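Local coordinates for UPF0249 protein EF_3048 (Enterococcus faecalis, PDB 2I5I) that probably removes acetyl groups from acetylated carbohydrates, a step in oligosaccharide breakdown, as a magnesium-dependent homodimeric hydrolase of the YdjC family, at residues Q22-T34 with V236-I248. Residues are numbered along the deposited sequence; the frame is centred on the assembly and turned at random.
Sequences QGIIEAHKRGVVT and VEILTSQEVKEAI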
loop_
_atom_site.group_PDB
_atom_site.type_symbol
_atom_site.label_atom_id
_atom_site.label_comp_id
_atom_site.label_asym_id
_atom_site.label_seq_id
_atom_site.Cartn_x
_atom_site.Cartn_y
_atom_site.Cartn_z
ATOM N N GLN A 22 -19.162 1.523 0.039
ATOM C CA GLN A 22 -18.440 2.771 -0.281
ATOM C C GLN A 22 -19.154 4.008 0.251
ATOM O O GLN A 22 -18.538 5.018 0.590
ATOM C CB GLN A 22 -18.222 2.884 -1.788
ATOM C CG GLN A 22 -17.315 1.811 -2.378
ATOM C CD GLN A 22 -15.918 1.864 -1.795
ATOM O OE1 GLN A 22 -15.372 2.937 -1.582
ATOM N NE2 GLN A 22 -15.271 0.723 -1.561
ATOM N N GLY A 23 -20.479 3.960 0.359
ATOM C CA GLY A 23 -21.192 5.052 0.997
ATOM C C GLY A 23 -20.820 5.186 2.465
ATOM O O GLY A 23 -20.649 6.295 2.957
ATOM N N ILE A 24 -20.680 4.050 3.155
ATOM C CA ILE A 24 -20.208 4.140 4.543
ATOM C C ILE A 24 -18.809 4.705 4.634
ATOM O O ILE A 24 -18.516 5.579 5.452
ATOM C CB ILE A 24 -20.284 2.757 5.214
ATOM C CG1 ILE A 24 -21.743 2.334 5.445
ATOM C CG2 ILE A 24 -19.525 2.715 6.518
ATOM C CD1 ILE A 24 -21.936 0.857 5.647
ATOM N N ILE A 25 -17.891 4.236 3.771
ATOM C CA ILE A 25 -16.531 4.775 3.811
ATOM C C ILE A 25 -16.525 6.277 3.606
ATOM O O ILE A 25 -15.771 6.985 4.280
ATOM C CB ILE A 25 -15.648 4.025 2.788
ATOM C CG1 ILE A 25 -15.345 2.597 3.225
ATOM C CG2 ILE A 25 -14.359 4.790 2.497
ATOM C CD1 ILE A 25 -14.627 1.683 2.250
ATOM N N GLU A 26 -17.361 6.798 2.712
ATOM C CA GLU A 26 -17.472 8.239 2.485
ATOM C C GLU A 26 -17.892 9.022 3.728
ATOM O O GLU A 26 -17.364 10.060 4.090
ATOM C CB GLU A 26 -18.481 8.459 1.354
ATOM C CG GLU A 26 -18.640 9.903 0.932
ATOM C CD GLU A 26 -17.463 10.537 0.221
ATOM O OE1 GLU A 26 -16.516 9.837 -0.199
ATOM O OE2 GLU A 26 -17.486 11.787 0.077
ATOM N N ALA A 27 -18.930 8.480 4.358
ATOM C CA ALA A 27 -19.513 9.057 5.561
ATOM C C ALA A 27 -18.513 9.074 6.705
ATOM O O ALA A 27 -18.572 9.943 7.571
ATOM C CB ALA A 27 -20.761 8.234 5.909
ATOM N N HIS A 28 -17.578 8.129 6.723
ATOM C CA HIS A 28 -16.531 8.157 7.741
ATOM C C HIS A 28 -15.430 9.146 7.385
ATOM O O HIS A 28 -15.051 10.010 8.187
ATOM C CB HIS A 28 -15.945 6.760 7.922
ATOM C CG HIS A 28 -14.677 6.672 8.693
ATOM N ND1 HIS A 28 -14.643 6.856 10.060
ATOM C CD2 HIS A 28 -13.397 6.432 8.331
ATOM C CE1 HIS A 28 -13.407 6.738 10.501
ATOM N NE2 HIS A 28 -12.624 6.470 9.473
ATOM N N LYS A 29 -14.913 9.032 6.166
ATOM C CA LYS A 29 -13.718 9.784 5.777
ATOM C C LYS A 29 -14.004 11.271 5.624
ATOM O O LYS A 29 -13.125 12.067 5.954
ATOM C CB LYS A 29 -13.132 9.200 4.485
ATOM C CG LYS A 29 -12.483 7.834 4.681
ATOM C CD LYS A 29 -11.960 7.271 3.367
ATOM C CE LYS A 29 -10.475 7.566 3.205
ATOM N NZ LYS A 29 -10.080 7.481 1.756
ATOM N N ARG A 30 -15.180 11.636 5.134
ATOM C CA ARG A 30 -15.598 13.006 4.947
ATOM C C ARG A 30 -16.586 13.491 6.000
ATOM O O ARG A 30 -17.031 14.632 5.985
ATOM C CB ARG A 30 -16.283 13.169 3.562
ATOM C CG ARG A 30 -16.083 14.580 3.013
ATOM C CD ARG A 30 -16.917 14.841 1.758
ATOM N NE ARG A 30 -16.449 13.981 0.678
ATOM C CZ ARG A 30 -15.374 14.188 -0.072
ATOM N NH1 ARG A 30 -14.598 15.245 0.090
ATOM N NH2 ARG A 30 -15.059 13.317 -1.026
ATOM N N GLY A 31 -17.001 12.624 6.924
ATOM C CA GLY A 31 -18.142 12.922 7.774
ATOM C C GLY A 31 -17.924 12.439 9.205
ATOM O O GLY A 31 -16.792 12.241 9.624
ATOM N N VAL A 32 -19.009 12.227 9.953
ATOM C CA VAL A 32 -18.813 11.941 11.382
ATOM C C VAL A 32 -19.030 10.490 11.780
ATOM O O VAL A 32 -19.000 10.170 12.981
ATOM C CB VAL A 32 -19.725 12.879 12.215
ATOM C CG1 VAL A 32 -19.269 14.327 12.050
ATOM C CG2 VAL A 32 -21.179 12.716 11.829
ATOM N N VAL A 33 -19.212 9.564 10.850
ATOM C CA VAL A 33 -19.318 8.137 11.151
ATOM C C VAL A 33 -17.988 7.641 11.711
ATOM O O VAL A 33 -16.923 7.800 11.103
ATOM C CB VAL A 33 -19.725 7.292 9.933
ATOM C CG1 VAL A 33 -19.622 5.804 10.240
ATOM C CG2 VAL A 33 -21.128 7.677 9.475
ATOM N N THR A 34 -18.015 7.041 12.903
ATOM C CA THR A 34 -16.764 6.607 13.525
ATOM C C THR A 34 -16.594 5.105 13.576
ATOM O O THR A 34 -15.507 4.582 13.893
ATOM C CB THR A 34 -16.678 7.129 14.988
ATOM O OG1 THR A 34 -17.614 6.331 15.727
ATOM C CG2 THR A 34 -17.107 8.570 15.128
ATOM N N VAL A 236 -25.836 10.090 3.940
ATOM C CA VAL A 236 -24.452 10.452 3.650
ATOM C C VAL A 236 -24.318 11.969 3.630
ATOM O O VAL A 236 -23.388 12.559 4.183
ATOM C CB VAL A 236 -23.947 9.916 2.305
ATOM C CG1 VAL A 236 -22.502 10.373 2.108
ATOM C CG2 VAL A 236 -24.034 8.403 2.236
ATOM N N GLU A 237 -25.324 12.578 2.992
ATOM C CA GLU A 237 -25.202 14.025 2.822
ATOM C C GLU A 237 -25.185 14.706 4.174
ATOM O O GLU A 237 -24.398 15.599 4.461
ATOM C CB GLU A 237 -26.345 14.506 1.927
ATOM C CG GLU A 237 -26.319 15.982 1.627
ATOM C CD GLU A 237 -27.487 16.424 0.758
ATOM O OE1 GLU A 237 -28.577 15.814 0.785
ATOM O OE2 GLU A 237 -27.268 17.420 0.032
ATOM N N ILE A 238 -26.105 14.261 5.031
ATOM C CA ILE A 238 -26.210 14.921 6.340
ATOM C C ILE A 238 -25.011 14.595 7.203
ATOM O O ILE A 238 -24.438 15.452 7.866
ATOM C CB ILE A 238 -27.517 14.495 7.037
ATOM C CG1 ILE A 238 -28.760 15.089 6.388
ATOM C CG2 ILE A 238 -27.436 14.819 8.522
ATOM C CD1 ILE A 238 -30.015 14.287 6.526
ATOM N N LEU A 239 -24.580 13.331 7.204
ATOM C CA LEU A 239 -23.445 12.966 8.052
ATOM C C LEU A 239 -22.111 13.555 7.602
ATOM O O LEU A 239 -21.155 13.552 8.371
ATOM C CB LEU A 239 -23.309 11.438 8.150
ATOM C CG LEU A 239 -24.537 10.749 8.768
ATOM C CD1 LEU A 239 -24.485 9.247 8.576
ATOM C CD2 LEU A 239 -24.627 11.118 10.244
ATOM N N THR A 240 -22.015 14.078 6.381
ATOM C CA THR A 240 -20.792 14.710 5.912
ATOM C C THR A 240 -20.915 16.232 5.870
ATOM O O THR A 240 -19.991 16.919 5.411
ATOM C CB THR A 240 -20.420 14.212 4.496
ATOM O OG1 THR A 240 -21.497 14.558 3.623
ATOM C CG2 THR A 240 -20.277 12.711 4.454
ATOM N N SER A 241 -22.033 16.773 6.353
ATOM C CA SER A 241 -22.253 18.215 6.337
ATOM C C SER A 241 -21.442 18.957 7.386
ATOM O O SER A 241 -21.163 18.475 8.482
ATOM C CB SER A 241 -23.746 18.528 6.485
ATOM O OG SER A 241 -24.281 18.229 7.763
ATOM N N GLN A 242 -21.028 20.185 7.045
ATOM C CA GLN A 242 -20.340 21.058 7.975
ATOM C C GLN A 242 -21.166 21.363 9.221
ATOM O O GLN A 242 -20.617 21.478 10.316
ATOM C CB GLN A 242 -19.983 22.384 7.285
ATOM C CG GLN A 242 -19.010 23.219 8.119
ATOM C CD GLN A 242 -17.607 23.125 7.539
ATOM O OE1 GLN A 242 -17.340 23.766 6.521
ATOM N NE2 GLN A 242 -16.735 22.349 8.176
ATOM N N GLU A 243 -22.474 21.504 9.054
ATOM C CA GLU A 243 -23.366 21.810 10.163
ATOM C C GLU A 243 -23.326 20.716 11.217
ATOM O O GLU A 243 -23.269 20.967 12.420
ATOM C CB GLU A 243 -24.809 21.964 9.677
ATOM C CG GLU A 243 -25.743 22.324 10.828
ATOM C CD GLU A 243 -27.142 22.672 10.352
ATOM O OE1 GLU A 243 -27.404 22.498 9.141
ATOM O OE2 GLU A 243 -27.967 23.116 11.180
ATOM N N VAL A 244 -23.350 19.470 10.742
ATOM C CA VAL A 244 -23.293 18.372 11.706
ATOM C C VAL A 244 -21.968 18.358 12.433
ATOM O O VAL A 244 -21.950 18.290 13.664
ATOM C CB VAL A 244 -23.546 17.022 11.006
ATOM C CG1 VAL A 244 -23.304 15.891 11.991
ATOM C CG2 VAL A 244 -24.949 17.028 10.425
ATOM N N LYS A 245 -20.851 18.440 11.704
ATOM C CA LYS A 245 -19.549 18.463 12.363
ATOM C C LYS A 245 -19.467 19.598 13.379
ATOM O O LYS A 245 -19.028 19.364 14.508
ATOM C CB LYS A 245 -18.418 18.589 11.334
ATOM C CG LYS A 245 -18.321 17.331 10.474
ATOM C CD LYS A 245 -17.267 17.490 9.389
ATOM C CE LYS A 245 -17.380 16.374 8.360
ATOM N NZ LYS A 245 -17.418 16.890 6.962
ATOM N N GLU A 246 -19.896 20.794 12.990
ATOM C CA GLU A 246 -19.849 21.931 13.915
ATOM C C GLU A 246 -20.695 21.687 15.161
ATOM O O GLU A 246 -20.279 22.053 16.267
ATOM C CB GLU A 246 -20.286 23.218 13.194
ATOM C CG GLU A 246 -19.125 23.826 12.408
ATOM C CD GLU A 246 -19.515 24.907 11.427
ATOM O OE1 GLU A 246 -20.676 25.368 11.468
ATOM O OE2 GLU A 246 -18.621 25.278 10.626
ATOM N N ALA A 247 -21.861 21.075 15.005
ATOM C CA ALA A 247 -22.769 20.856 16.133
ATOM C C ALA A 247 -22.121 20.001 17.212
ATOM O O ALA A 247 -22.216 20.274 18.416
ATOM C CB ALA A 247 -24.062 20.199 15.695
ATOM N N ILE A 248 -21.448 18.935 16.776
ATOM C CA ILE A 248 -20.793 18.061 17.766
ATOM C C ILE A 248 -19.717 18.853 18.486
ATOM O O ILE A 248 -19.555 18.803 19.709
ATOM C CB ILE A 248 -20.274 16.805 17.048
ATOM C CG1 ILE A 248 -21.422 15.819 16.768
ATOM C CG2 ILE A 248 -19.121 16.134 17.770
ATOM C CD1 ILE A 248 -21.291 15.041 15.479
#
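A buried turn-to-turn contact joins Gly31 and Val32 to Leu239 and Thr240, at the junction of helices 231-239 and 242-250; the first turn closes the helix of a beta-alpha-beta crossover, strand 6-11 to helix 18-29 to the parallel strand 35-38. Val32 N donates to Leu239 O at 3.0 Å, bent to 140° at the hydrogen. Lys245 reaches back over Gly31, its CE 3.6 Å from Gly31 CA. Its NZ comes to 2.5 Å from Arg30 O, too short for the exact geometry to be trusted, and also donates to Thr240 O from above the carbonyl plane, so one lysine probably links the two turns. The two methyls of Val32 divide the apolar work: CG1, beside its own backbone N (chi1 -66°), lies 3.5 Å from Lys245 CG and meets Ile248 CD1 tip to tip, whereas CG2 touches Val244 CG1 at 3.8 Å. Val33 CG2 rests on Leu239 CD1, and Thr240 CG2 sits 3.9 Å from Ala27 CA. At the margin, Arg30 NE makes a salt bridge to Glu26 OE2, and Arg30 NH2 another to Glu47 of the second subunit. Inward, Val32 touches Ile9 of strand 6-11 and, with Ile248, Leu255 of strand 254-256; Ile248 also packs on helix 191-203.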